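Local coordinates for protein phosphoribosylaminoimidazole carboxylase (PDB 5C5D) that catalyses the reversible carboxylation of 5-aminoimidazole ribonucleotide with carbon dioxide to give 4-carboxy-5-aminoimidazole ribonucleotide in de novo purine biosynthesis, at residues L50-T64 with V76-P88. The protein carries 1 engineered substitution. Residues are numbered along the deposited sequence; the frame is centred on the assembly and turned at random.
Sequences LKEYEALDRPKLYIT and VDGFVKGATIACP
Val80 lays its CG1 methyl over one face of the Tyr62 ring, a CH-pi contact offset toward the rim, with CG1 3.9 Å from the ring centroid. The phenol ends on Glu54: Tyr62 OH donates to the anti lone pair of Glu54 OE2 at 2.7 Å; the ring face touches Val80 CG1 and the carboxylate touches Val80 CB. Glu54 reaches this place because its chain bends at chi2 (-67°), which carries the carboxylate across Val80, against its CB. Its other oxygen, OE1, is gripped twice by Lys81, whose backbone N (2.9 Å) and NZ (3.1 Å, a salt bridge) approach from opposite faces of the carboxylate plane. A water links OE2 to Gly82 N; together these bonds tie the turn after helix 72-79 to Glu54 of helix 43-54. Nearby, Leu50 CB and CD1 lie against the Phe79 ring, and Lys51 CG meets the ring edge at CZ, 3.7 Å away.

Farther along, strands 60-64 and 84-86 run parallel. Ile85 N donates to Tyr62 O, Thr64 N to Ile85 O at 2.8 Å, and Cys87 N to Thr64 O, the last nearly straight at 172°. Between strands and helix, Thr64 CG2 meets Val76 CG2 tip to tip at 3.8 Å, while Thr64 OG1 is hydrogen-bonded to Ser73 OG and joined by water to Thr84 OG1. On the other face, Ile63 and Ile85 run abreast from neighbouring strands, Ile63 CG1 against Ile85 CB, with Ile85 packing on Leu123 of helix 117-129. Arg126 of a second subunit forms a salt bridge with Asp77 and a hydrogen bond with Lys81 O, bringing the connection into the subunit interface. Strand 60-65, helix 72-79 and strand 84-86 form a beta-alpha-beta crossover within the parallel sheet of the alpha/beta AIR carboxylase fold.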
ATOM      1  N   LEU D  50      -3.172 -34.885  12.194  1.00 23.03           N
ATOM      2  CA  LEU D  50      -1.815 -34.550  12.621  1.00 20.95           C
ATOM      3  C   LEU D  50      -1.309 -35.583  13.637  1.00 22.30           C
ATOM      4  O   LEU D  50      -0.123 -35.940  13.605  1.00 24.21           O
ATOM      5  CB  LEU D  50      -1.741 -33.156  13.219  1.00 19.93           C
ATOM      6  CG  LEU D  50      -2.051 -31.995  12.282  1.00 20.59           C
ATOM      7  CD1 LEU D  50      -1.902 -30.672  13.012  1.00 22.27           C
ATOM      8  CD2 LEU D  50      -1.141 -32.013  11.055  1.00 22.41           C
ATOM      9  N   LYS D  51      -2.174 -36.077  14.525  1.00 23.00           N
ATOM     10  CA  LYS D  51      -1.710 -37.067  15.509  1.00 23.87           C
ATOM     11  C   LYS D  51      -1.230 -38.337  14.812  1.00 28.26           C
ATOM     12  O   LYS D  51      -0.259 -38.969  15.239  1.00 27.24           O
ATOM     13  CB  LYS D  51      -2.798 -37.400  16.530  1.00 27.83           C
ATOM     14  CG  LYS D  51      -3.013 -36.289  17.536  1.00 33.27           C
ATOM     15  CD  LYS D  51      -4.032 -36.680  18.606  1.00 38.10           C
ATOM     16  CE  LYS D  51      -4.293 -35.539  19.576  1.00 41.76           C
ATOM     17  NZ  LYS D  51      -5.429 -35.883  20.496  1.00 47.49           N
ATOM     18  N   GLU D  52      -1.917 -38.724  13.746  1.00 25.84           N
ATOM     19  CA  GLU D  52      -1.521 -39.917  13.004  1.00 26.85           C
ATOM     20  C   GLU D  52      -0.135 -39.738  12.357  1.00 23.88           C
ATOM     21  O   GLU D  52       0.723 -40.620  12.488  1.00 26.95           O
ATOM     22  CB  GLU D  52      -2.559 -40.257  11.933  1.00 28.17           C
ATOM     23  CG  GLU D  52      -3.865 -40.793  12.511  1.00 34.85           C
ATOM     24  CD  GLU D  52      -5.017 -40.765  11.524  1.00 45.80           C
ATOM     25  OE1 GLU D  52      -4.822 -40.332  10.371  1.00 49.25           O
ATOM     26  OE2 GLU D  52      -6.128 -41.177  11.911  1.00 49.29           O
ATOM     27  N   TYR D  53       0.099 -38.608  11.687  1.00 23.53           N
ATOM     28  CA  TYR D  53       1.395 -38.368  11.028  1.00 22.43           C
ATOM     29  C   TYR D  53       2.510 -38.179  12.062  1.00 24.23           C
ATOM     30  O   TYR D  53       3.633 -38.658  11.875  1.00 22.73           O
ATOM     31  CB  TYR D  53       1.350 -37.150  10.086  1.00 22.99           C
ATOM     32  CG  TYR D  53       0.540 -37.445   8.836  1.00 22.59           C
ATOM     33  CD1 TYR D  53       0.973 -38.393   7.919  1.00 25.75           C
ATOM     34  CD2 TYR D  53      -0.638 -36.777   8.589  1.00 21.15           C
ATOM     35  CE1 TYR D  53       0.242 -38.670   6.772  1.00 28.84           C
ATOM     36  CE2 TYR D  53      -1.379 -37.027   7.428  1.00 21.14           C
ATOM     37  CZ  TYR D  53      -0.936 -37.981   6.541  1.00 25.98           C
ATOM     38  OH  TYR D  53      -1.669 -38.250   5.415  1.00 26.39           O
ATOM     39  N   GLU D  54       2.189 -37.530  13.170  1.00 21.37           N
ATOM     40  CA  GLU D  54       3.197 -37.235  14.201  1.00 19.93           C
ATOM     41  C   GLU D  54       3.754 -38.486  14.878  1.00 23.78           C
ATOM     42  O   GLU D  54       4.901 -38.490  15.362  1.00 23.73           O
ATOM     43  CB  GLU D  54       2.609 -36.288  15.246  1.00 20.71           C
ATOM     44  CG  GLU D  54       2.596 -34.831  14.806  1.00 20.84           C
ATOM     45  CD  GLU D  54       3.978 -34.257  14.683  1.00 22.22           C
ATOM     46  OE1 GLU D  54       4.563 -33.890  15.731  1.00 22.24           O
ATOM     47  OE2 GLU D  54       4.487 -34.188  13.539  1.00 21.44           O
ATOM     48  N   ALA D  55       2.942 -39.537  14.915  1.00 23.13           N
ATOM     49  CA  ALA D  55       3.300 -40.813  15.512  1.00 25.88           C
ATOM     50  C   ALA D  55       4.260 -41.634  14.626  1.00 25.89           C
ATOM     51  O   ALA D  55       4.829 -42.638  15.067  1.00 29.96           O
ATOM     52  CB  ALA D  55       2.034 -41.593  15.797  1.00 27.38           C
ATOM     53  N   LEU D  56       4.470 -41.206  13.386  1.00 22.95           N
ATOM     54  CA  LEU D  56       5.378 -41.947  12.505  1.00 25.93           C
ATOM     55  C   LEU D  56       6.855 -41.652  12.825  1.00 24.00           C
ATOM     56  O   LEU D  56       7.271 -40.502  12.883  1.00 25.30           O
ATOM     57  CB  LEU D  56       5.092 -41.609  11.039  1.00 24.16           C
ATOM     58  CG  LEU D  56       3.639 -41.787  10.567  1.00 22.71           C
ATOM     59  CD1 LEU D  56       3.507 -41.296   9.145  1.00 25.80           C
ATOM     60  CD2 LEU D  56       3.149 -43.212  10.657  1.00 29.04           C
ATOM     61  N   ASP D  57       7.638 -42.705  13.018  1.00 23.35           N
ATOM     62  CA  ASP D  57       9.063 -42.520  13.248  1.00 24.72           C
ATOM     63  C   ASP D  57       9.804 -42.392  11.925  1.00 25.79           C
ATOM     64  O   ASP D  57      10.442 -43.337  11.456  1.00 29.01           O
ATOM     65  CB  ASP D  57       9.617 -43.685  14.068  1.00 28.07           C
ATOM     66  CG  ASP D  57      11.134 -43.568  14.331  1.00 29.40           C
ATOM     67  OD1 ASP D  57      11.685 -42.437  14.365  1.00 34.59           O
ATOM     68  OD2 ASP D  57      11.765 -44.631  14.505  1.00 34.65           O
ATOM     69  N   ARG D  58       9.707 -41.211  11.339  1.00 25.04           N
ATOM     70  CA  ARG D  58      10.448 -40.862  10.145  1.00 21.18           C
ATOM     71  C   ARG D  58      10.544 -39.351  10.096  1.00 20.04           C
ATOM     72  O   ARG D  58       9.711 -38.670  10.676  1.00 23.68           O
ATOM     73  CB  ARG D  58       9.757 -41.405   8.900  1.00 24.60           C
ATOM     74  CG  ARG D  58       8.389 -40.829   8.661  1.00 27.15           C
ATOM     75  CD  ARG D  58       7.597 -41.729   7.688  1.00 31.67           C
ATOM     76  NE  ARG D  58       8.123 -41.646   6.330  1.00 26.59           N
ATOM     77  CZ  ARG D  58       7.527 -42.146   5.244  1.00 30.41           C
ATOM     78  NH1 ARG D  58       6.372 -42.797   5.330  1.00 28.20           N
ATOM     79  NH2 ARG D  58       8.095 -41.963   4.051  1.00 24.79           N
ATOM     80  N   PRO D  59      11.568 -38.819   9.426  1.00 20.47           N
ATOM     81  CA  PRO D  59      11.689 -37.366   9.312  1.00 18.70           C
ATOM     82  C   PRO D  59      10.550 -36.803   8.520  1.00 21.74           C
ATOM     83  O   PRO D  59      10.300 -37.316   7.439  1.00 24.57           O
ATOM     84  CB  PRO D  59      13.002 -37.165   8.560  1.00 21.69           C
ATOM     85  CG  PRO D  59      13.645 -38.502   8.484  1.00 24.94           C
ATOM     86  CD  PRO D  59      12.635 -39.532   8.710  1.00 24.63           C
ATOM     87  N   LYS D  60       9.864 -35.792   9.040  1.00 19.46           N
ATOM     88  CA  LYS D  60       8.737 -35.246   8.304  1.00 19.20           C
ATOM     89  C   LYS D  60       8.701 -33.752   8.328  1.00 17.49           C
ATOM     90  O   LYS D  60       9.199 -33.113   9.250  1.00 18.54           O
ATOM     91  CB  LYS D  60       7.428 -35.812   8.836  1.00 24.50           C
ATOM     92  CG  LYS D  60       7.101 -35.554  10.248  1.00 29.71           C
ATOM     93  CD  LYS D  60       6.117 -36.671  10.703  1.00 27.05           C
ATOM     94  CE  LYS D  60       6.323 -37.048  12.115  1.00 29.82           C
ATOM     95  NZ  LYS D  60       7.633 -37.613  12.360  1.00 26.02           N
ATOM     96  N   LEU D  61       8.091 -33.216   7.278  1.00 17.24           N
ATOM     97  CA  LEU D  61       7.770 -31.805   7.177  1.00 16.96           C
ATOM     98  C   LEU D  61       6.298 -31.679   6.806  1.00 17.42           C
ATOM     99  O   LEU D  61       5.762 -32.549   6.140  1.00 19.08           O
ATOM    100  CB  LEU D  61       8.633 -31.097   6.137  1.00 17.54           C
ATOM    101  CG  LEU D  61      10.103 -30.959   6.491  1.00 18.85           C
ATOM    102  CD1 LEU D  61      10.830 -30.420   5.290  1.00 19.16           C
ATOM    103  CD2 LEU D  61      10.333 -30.060   7.702  1.00 21.62           C
ATOM    104  N   TYR D  62       5.672 -30.596   7.250  1.00 15.32           N
ATOM    105  CA  TYR D  62       4.335 -30.247   6.805  1.00 15.69           C
ATOM    106  C   TYR D  62       4.423 -29.002   5.960  1.00 16.68           C
ATOM    107  O   TYR D  62       5.081 -28.049   6.366  1.00 18.54           O
ATOM    108  CB  TYR D  62       3.419 -30.023   8.011  1.00 17.79           C
ATOM    109  CG  TYR D  62       3.288 -31.246   8.891  1.00 18.46           C
ATOM    110  CD1 TYR D  62       4.265 -31.556   9.825  1.00 21.33           C
ATOM    111  CD2 TYR D  62       2.182 -32.077   8.808  1.00 20.55           C
ATOM    112  CE1 TYR D  62       4.151 -32.681  10.628  1.00 21.62           C
ATOM    113  CE2 TYR D  62       2.046 -33.172   9.607  1.00 22.67           C
ATOM    114  CZ  TYR D  62       3.032 -33.478  10.529  1.00 21.71           C
ATOM    115  OH  TYR D  62       2.943 -34.595  11.340  1.00 22.31           O
ATOM    116  N   ILE D  63       3.777 -29.017   4.801  1.00 15.37           N
ATOM    117  CA  ILE D  63       3.643 -27.813   3.973  1.00 16.99           C
ATOM    118  C   ILE D  63       2.165 -27.458   4.006  1.00 18.79           C
ATOM    119  O   ILE D  63       1.321 -28.249   3.569  1.00 18.95           O
ATOM    120  CB  ILE D  63       4.152 -28.017   2.545  1.00 17.07           C
ATOM    121  CG1 ILE D  63       5.633 -28.377   2.547  1.00 18.92           C
ATOM    122  CG2 ILE D  63       3.908 -26.761   1.704  1.00 17.57           C
ATOM    123  CD1 ILE D  63       6.180 -28.701   1.127  1.00 18.01           C
ATOM    124  N   THR D  64       1.852 -26.270   4.514  1.00 15.46           N
ATOM    125  CA  THR D  64       0.478 -25.865   4.762  1.00 15.89           C
ATOM    126  C   THR D  64       0.023 -24.776   3.810  1.00 16.09           C
ATOM    127  O   THR D  64       0.692 -23.777   3.606  1.00 18.10           O
ATOM    128  CB  THR D  64       0.327 -25.409   6.208  1.00 20.37           C
ATOM    129  OG1 THR D  64       1.388 -24.469   6.491  1.00 19.40           O
ATOM    130  CG2 THR D  64       0.397 -26.629   7.135  1.00 22.00           C
ATOM    131  N   VAL D  76      -1.138 -25.650  12.594  1.00 18.97           N
ATOM    132  CA  VAL D  76      -0.351 -26.860  12.421  1.00 19.18           C
ATOM    133  C   VAL D  76       1.019 -26.687  13.071  1.00 20.37           C
ATOM    134  O   VAL D  76       1.494 -27.565  13.776  1.00 20.15           O
ATOM    135  CB  VAL D  76      -0.181 -27.196  10.936  1.00 20.59           C
ATOM    136  CG1 VAL D  76       0.809 -28.344  10.725  1.00 21.62           C
ATOM    137  CG2 VAL D  76      -1.542 -27.535  10.303  1.00 20.40           C
ATOM    138  N   ASP D  77       1.669 -25.551  12.820  1.00 17.43           N
ATOM    139  CA  ASP D  77       2.969 -25.294  13.421  1.00 17.37           C
ATOM    140  C   ASP D  77       2.947 -25.329  14.957  1.00 21.98           C
ATOM    141  O   ASP D  77       3.899 -25.798  15.602  1.00 21.57           O
ATOM    142  CB  ASP D  77       3.508 -23.946  12.961  1.00 18.10           C
ATOM    143  CG  ASP D  77       4.954 -23.815  13.243  1.00 20.76           C
ATOM    144  OD1 ASP D  77       5.764 -24.299  12.416  1.00 21.68           O
ATOM    145  OD2 ASP D  77       5.266 -23.252  14.312  1.00 21.38           O
ATOM    146  N   GLY D  78       1.857 -24.871  15.566  1.00 19.51           N
ATOM    147  CA  GLY D  78       1.749 -24.929  17.011  1.00 17.62           C
ATOM    148  C   GLY D  78       1.514 -26.321  17.570  1.00 20.29           C
ATOM    149  O   GLY D  78       1.736 -26.563  18.751  1.00 22.58           O
ATOM    150  N   PHE D  79       1.061 -27.227  16.720  1.00 20.94           N
ATOM    151  CA  PHE D  79       0.734 -28.586  17.140  1.00 19.19           C
ATOM    152  C   PHE D  79       1.903 -29.568  16.972  1.00 22.16           C
ATOM    153  O   PHE D  79       2.195 -30.364  17.883  1.00 23.48           O
ATOM    154  CB  PHE D  79      -0.474 -29.092  16.351  1.00 22.35           C
ATOM    155  CG  PHE D  79      -0.998 -30.403  16.873  1.00 26.58           C
ATOM    156  CD1 PHE D  79      -1.957 -30.423  17.871  1.00 29.95           C
ATOM    157  CD2 PHE D  79      -0.476 -31.599  16.422  1.00 25.67           C
ATOM    158  CE1 PHE D  79      -2.402 -31.619  18.394  1.00 30.68           C
ATOM    159  CE2 PHE D  79      -0.922 -32.806  16.943  1.00 27.27           C
ATOM    160  CZ  PHE D  79      -1.887 -32.803  17.929  1.00 29.09           C
ATOM    161  N   VAL D  80       2.561 -29.547  15.813  1.00 19.00           N
ATOM    162  CA  VAL D  80       3.545 -30.587  15.497  1.00 19.00           C
ATOM    163  C   VAL D  80       4.900 -30.253  16.100  1.00 19.24           C
ATOM    164  O   VAL D  80       5.172 -29.100  16.452  1.00 22.14           O
ATOM    165  CB  VAL D  80       3.693 -30.799  13.971  1.00 17.54           C
ATOM    166  CG1 VAL D  80       2.363 -31.126  13.321  1.00 19.70           C
ATOM    167  CG2 VAL D  80       4.250 -29.551  13.272  1.00 19.47           C
ATOM    168  N   LYS D  81       5.733 -31.281  16.233  1.00 18.67           N
ATOM    169  CA  LYS D  81       7.040 -31.157  16.875  1.00 20.59           C
ATOM    170  C   LYS D  81       8.041 -30.429  15.989  1.00 21.05           C
ATOM    171  O   LYS D  81       8.730 -29.497  16.432  1.00 21.72           O
ATOM    172  CB  LYS D  81       7.593 -32.541  17.229  1.00 23.15           C
ATOM    173  CG  LYS D  81       6.756 -33.314  18.233  1.00 29.66           C
ATOM    174  CD  LYS D  81       7.448 -34.620  18.676  1.00 33.90           C
ATOM    175  CE  LYS D  81       7.790 -35.551  17.513  1.00 35.18           C
ATOM    176  NZ  LYS D  81       6.595 -35.950  16.707  1.00 35.95           N
ATOM    177  N   GLY D  82       8.152 -30.901  14.753  1.00 18.67           N
ATOM    178  CA  GLY D  82       9.185 -30.461  13.834  1.00 19.73           C
ATOM    179  C   GLY D  82       8.788 -29.260  13.013  1.00 19.14           C
ATOM    180  O   GLY D  82       7.751 -28.646  13.232  1.00 17.76           O
ATOM    181  N   ALA D  83       9.628 -28.926  12.049  1.00 17.39           N
ATOM    182  CA  ALA D  83       9.414 -27.725  11.248  1.00 15.89           C
ATOM    183  C   ALA D  83       8.238 -27.857  10.297  1.00 18.17           C
ATOM    184  O   ALA D  83       7.837 -28.967   9.900  1.00 19.55           O
ATOM    185  CB  ALA D  83      10.668 -27.426  10.468  1.00 17.44           C
ATOM    186  N   THR D  84       7.704 -26.702   9.924  1.00 17.24           N
ATOM    187  CA  THR D  84       6.682 -26.621   8.897  1.00 15.99           C
ATOM    188  C   THR D  84       6.992 -25.492   7.946  1.00 14.98           C
ATOM    189  O   THR D  84       7.785 -24.609   8.245  1.00 16.43           O
ATOM    190  CB  THR D  84       5.273 -26.397   9.485  1.00 18.77           C
ATOM    191  OG1 THR D  84       5.125 -25.052   9.962  1.00 17.94           O
ATOM    192  CG2 THR D  84       4.999 -27.348  10.650  1.00 18.86           C
ATOM    193  N   ILE D  85       6.349 -25.557   6.795  1.00 15.45           N
ATOM    194  CA  ILE D  85       6.508 -24.578   5.701  1.00 14.31           C
ATOM    195  C   ILE D  85       5.120 -24.069   5.298  1.00 15.92           C
ATOM    196  O   ILE D  85       4.229 -24.863   5.037  1.00 17.48           O
ATOM    197  CB  ILE D  85       7.190 -25.239   4.493  1.00 14.65           C
ATOM    198  CG1 ILE D  85       8.593 -25.723   4.847  1.00 16.95           C
ATOM    199  CG2 ILE D  85       7.223 -24.294   3.261  1.00 17.55           C
ATOM    200  CD1 ILE D  85       9.194 -26.641   3.807  1.00 20.30           C
ATOM    201  N   ALA D  86       4.938 -22.749   5.267  1.00 14.76           N
ATOM    202  CA  ALA D  86       3.719 -22.136   4.727  1.00 15.07           C
ATOM    203  C   ALA D  86       3.929 -21.793   3.273  1.00 15.98           C
ATOM    204  O   ALA D  86       4.882 -21.113   2.954  1.00 16.25           O
ATOM    205  CB  ALA D  86       3.372 -20.878   5.489  1.00 16.43           C
ATOM    206  N   CYS D  87       3.020 -22.219   2.415  1.00 16.73           N
ATOM    207  CA  CYS D  87       3.086 -21.864   1.007  1.00 15.24           C
ATOM    208  C   CYS D  87       1.667 -21.539   0.569  1.00 16.70           C
ATOM    209  O   CYS D  87       0.959 -22.396   0.021  1.00 19.08           O
ATOM    210  CB  CYS D  87       3.689 -22.992   0.198  1.00 16.89           C
ATOM    211  SG  CYS D  87       3.925 -22.536  -1.547  1.00 19.15           S
ATOM    212  N   PRO D  88       1.231 -20.289   0.824  1.00 16.80           N
ATOM    213  CA  PRO D  88      -0.146 -19.937   0.526  1.00 17.77           C
ATOM    214  C   PRO D  88      -0.348 -19.823  -0.990  1.00 18.51           C
ATOM    215  O   PRO D  88       0.622 -19.558  -1.715  1.00 16.70           O
ATOM    216  CB  PRO D  88      -0.326 -18.596   1.227  1.00 18.23           C
ATOM    217  CG  PRO D  88       1.031 -17.990   1.243  1.00 16.71           C
ATOM    218  CD  PRO D  88       1.960 -19.173   1.459  1.00 17.49           C
TER
HETATM  219  O   HOH W   1       6.950 -32.936  13.177  1.00 20.79           O
HETATM  220  O   HOH W   2       7.659 -31.543  11.035  1.00 19.92           O
HETATM  221  O   HOH W   3       2.584 -24.672   9.011  1.00 21.02           O